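Local coordinates for putative periplasmic protein (Bacteroides vulgatus ATCC 8482, PDB 3DUE) that is of unknown function but belongs to the PepSY-like superfamily of bacterial periplasmic proteins, for which an inhibitory role has been suggested, at residues 20-25 with 48-54. Numbering follows the deposited sequence.
Sequences FIKTHF and FTNGDKL
The last turn of helix 15-24 packs on the hairpin formed by strands 41-48 and 53-56 and the turn between them. His-24 N hydrogen-bonds to Phe-20 O and Phe-25 N to Ile-21 O; Phe-25 then leaves helical geometry (phi/psi -136/48), its CA-to-CB bond toward the hairpin. Across the interface the CA atoms of Phe-25 and Phe-48 lie 9.1 Å apart, those of Ile-21 and Leu-54 8.8 Å, a spacing bridged by apolar side chains. Phe-48 (chi1 m) sends its ring to the helix end: CZ is 3.6 Å from Phe-25 CB, and Ile-21 CG2 sits at the ring edge, 4.0 Å from Phe-48 CE1. The Phe-25 and Phe-48 rings are strongly offset, centroids 5.2 Å apart and planes at 29°, with Phe-48 CE2 over one face of Phe-25. Phe-48 also opens a type I turn ending at Gly-51, whose N hydrogen-bonds to Phe-48 O (3.0 Å). Such a helix laid on an antiparallel hairpin is in keeping with the PepSY-like fold, in which a helix followed by antiparallel strands occurs twice in this chain. Asn-50 OD1 accepts from Asp-52 N at 3.1 Å, an Asx turn; Gly-51 between them takes positive phi (98/-11). A hydrogen bond from Phe-48 N to Asp-52 O, 2.8 Å, closes the hairpin, and the Asp-52 carboxylate hydrogen-bonds to Tyr-69 N and Ser-70 OG. Lys-53 points away from the helix and forms a salt bridge with Asp-45. Leu-54 (chi1 m, chi2 t) points back toward the helix: CD1 lies 3.8 Å from Ile-21 CG1 and 4.2 Å from Phe-20 CE2, CD2 3.9 Å from Phe-25 CE2, while Val-65 of the adjoining strand touches Phe-20, Phe-25 and Leu-54.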
# COMPACT_ATOMS: atom_id res chain seq x y z
N PHE A 20 11.94 1.61 -0.05
CA PHE A 20 10.83 0.69 0.09
C PHE A 20 10.66 -0.20 -1.17
O PHE A 20 10.53 -1.42 -1.07
CB PHE A 20 9.56 1.46 0.40
CG PHE A 20 8.36 0.59 0.60
CD1 PHE A 20 8.04 0.12 1.88
CD2 PHE A 20 7.55 0.27 -0.46
CE1 PHE A 20 6.92 -0.65 2.06
CE2 PHE A 20 6.42 -0.51 -0.27
CZ PHE A 20 6.13 -0.97 0.97
N ILE A 21 10.73 0.42 -2.35
CA ILE A 21 10.65 -0.32 -3.62
C ILE A 21 11.82 -1.30 -3.76
O ILE A 21 11.64 -2.46 -4.15
CB ILE A 21 10.57 0.66 -4.84
CG1 ILE A 21 9.26 1.51 -4.77
CG2 ILE A 21 10.69 -0.11 -6.16
CD1 ILE A 21 9.21 2.65 -5.79
N LYS A 22 13.03 -0.87 -3.44
CA LYS A 22 14.18 -1.74 -3.59
C LYS A 22 14.11 -2.89 -2.62
O LYS A 22 14.53 -3.98 -2.96
CB LYS A 22 15.49 -0.96 -3.44
CG LYS A 22 15.81 -0.20 -4.70
N THR A 23 13.56 -2.65 -1.43
CA THR A 23 13.46 -3.71 -0.42
C THR A 23 12.37 -4.77 -0.76
O THR A 23 12.63 -5.97 -0.70
CB THR A 23 13.19 -3.09 0.98
OG1 THR A 23 14.32 -2.28 1.35
CG2 THR A 23 13.01 -4.19 2.06
N HIS A 24 11.18 -4.32 -1.13
CA HIS A 24 10.00 -5.19 -1.27
C HIS A 24 9.60 -5.57 -2.67
O HIS A 24 8.91 -6.57 -2.85
CB HIS A 24 8.79 -4.59 -0.48
CG HIS A 24 9.07 -4.35 0.97
ND1 HIS A 24 9.32 -5.37 1.86
CD2 HIS A 24 9.14 -3.20 1.69
CE1 HIS A 24 9.58 -4.86 3.05
NE2 HIS A 24 9.47 -3.54 2.98
N PHE A 25 10.06 -4.81 -3.66
CA PHE A 25 9.75 -5.04 -5.07
C PHE A 25 10.99 -4.90 -5.94
O PHE A 25 10.97 -4.26 -7.00
CB PHE A 25 8.67 -4.03 -5.49
CG PHE A 25 7.44 -4.13 -4.66
CD1 PHE A 25 6.45 -5.06 -4.99
CD2 PHE A 25 7.26 -3.34 -3.54
CE1 PHE A 25 5.32 -5.20 -4.21
CE2 PHE A 25 6.12 -3.47 -2.77
CZ PHE A 25 5.16 -4.44 -3.10
N PHE A 48 3.77 -0.78 -11.25
CA PHE A 48 4.73 -1.67 -11.88
C PHE A 48 4.13 -2.27 -13.14
O PHE A 48 2.91 -2.20 -13.41
CB PHE A 48 5.20 -2.79 -10.93
CG PHE A 48 5.83 -2.28 -9.65
CD1 PHE A 48 7.06 -1.62 -9.66
CD2 PHE A 48 5.22 -2.52 -8.42
CE1 PHE A 48 7.64 -1.16 -8.49
CE2 PHE A 48 5.78 -2.05 -7.25
CZ PHE A 48 7.01 -1.39 -7.27
N THR A 49 5.00 -2.86 -13.96
CA THR A 49 4.55 -3.47 -15.23
C THR A 49 3.59 -4.68 -15.05
O THR A 49 2.81 -4.97 -15.92
CB THR A 49 5.70 -3.82 -16.15
OG1 THR A 49 6.54 -4.82 -15.54
CG2 THR A 49 6.51 -2.56 -16.49
N ASN A 50 3.61 -5.31 -13.89
CA ASN A 50 2.69 -6.39 -13.60
C ASN A 50 1.34 -5.91 -13.05
O ASN A 50 0.46 -6.75 -12.76
CB ASN A 50 3.31 -7.41 -12.62
CG ASN A 50 3.36 -6.91 -11.20
OD1 ASN A 50 3.39 -5.70 -10.95
ND2 ASN A 50 3.39 -7.85 -10.25
N GLY A 51 1.18 -4.58 -12.91
CA GLY A 51 -0.09 -3.99 -12.47
C GLY A 51 -0.13 -3.65 -10.99
O GLY A 51 -1.09 -2.99 -10.55
N ASP A 52 0.85 -4.12 -10.21
CA ASP A 52 0.89 -3.83 -8.75
C ASP A 52 1.22 -2.35 -8.53
O ASP A 52 1.94 -1.76 -9.32
CB ASP A 52 1.83 -4.78 -8.02
CG ASP A 52 1.25 -6.17 -7.89
OD1 ASP A 52 0.00 -6.36 -8.09
OD2 ASP A 52 2.05 -7.07 -7.54
N LYS A 53 0.59 -1.74 -7.52
CA LYS A 53 0.63 -0.29 -7.33
C LYS A 53 0.92 0.10 -5.90
O LYS A 53 0.41 -0.52 -4.96
CB LYS A 53 -0.72 0.32 -7.79
CG LYS A 53 -1.05 1.71 -7.24
CD LYS A 53 -2.27 2.29 -7.85
CE LYS A 53 -2.54 3.78 -7.39
NZ LYS A 53 -2.51 3.99 -5.95
N LEU A 54 1.72 1.16 -5.77
CA LEU A 54 2.11 1.75 -4.48
C LEU A 54 1.70 3.23 -4.50
O LEU A 54 1.80 3.88 -5.56
CB LEU A 54 3.61 1.70 -4.31
CG LEU A 54 4.23 0.32 -4.48
CD1 LEU A 54 5.70 0.38 -4.26
CD2 LEU A 54 3.53 -0.66 -3.49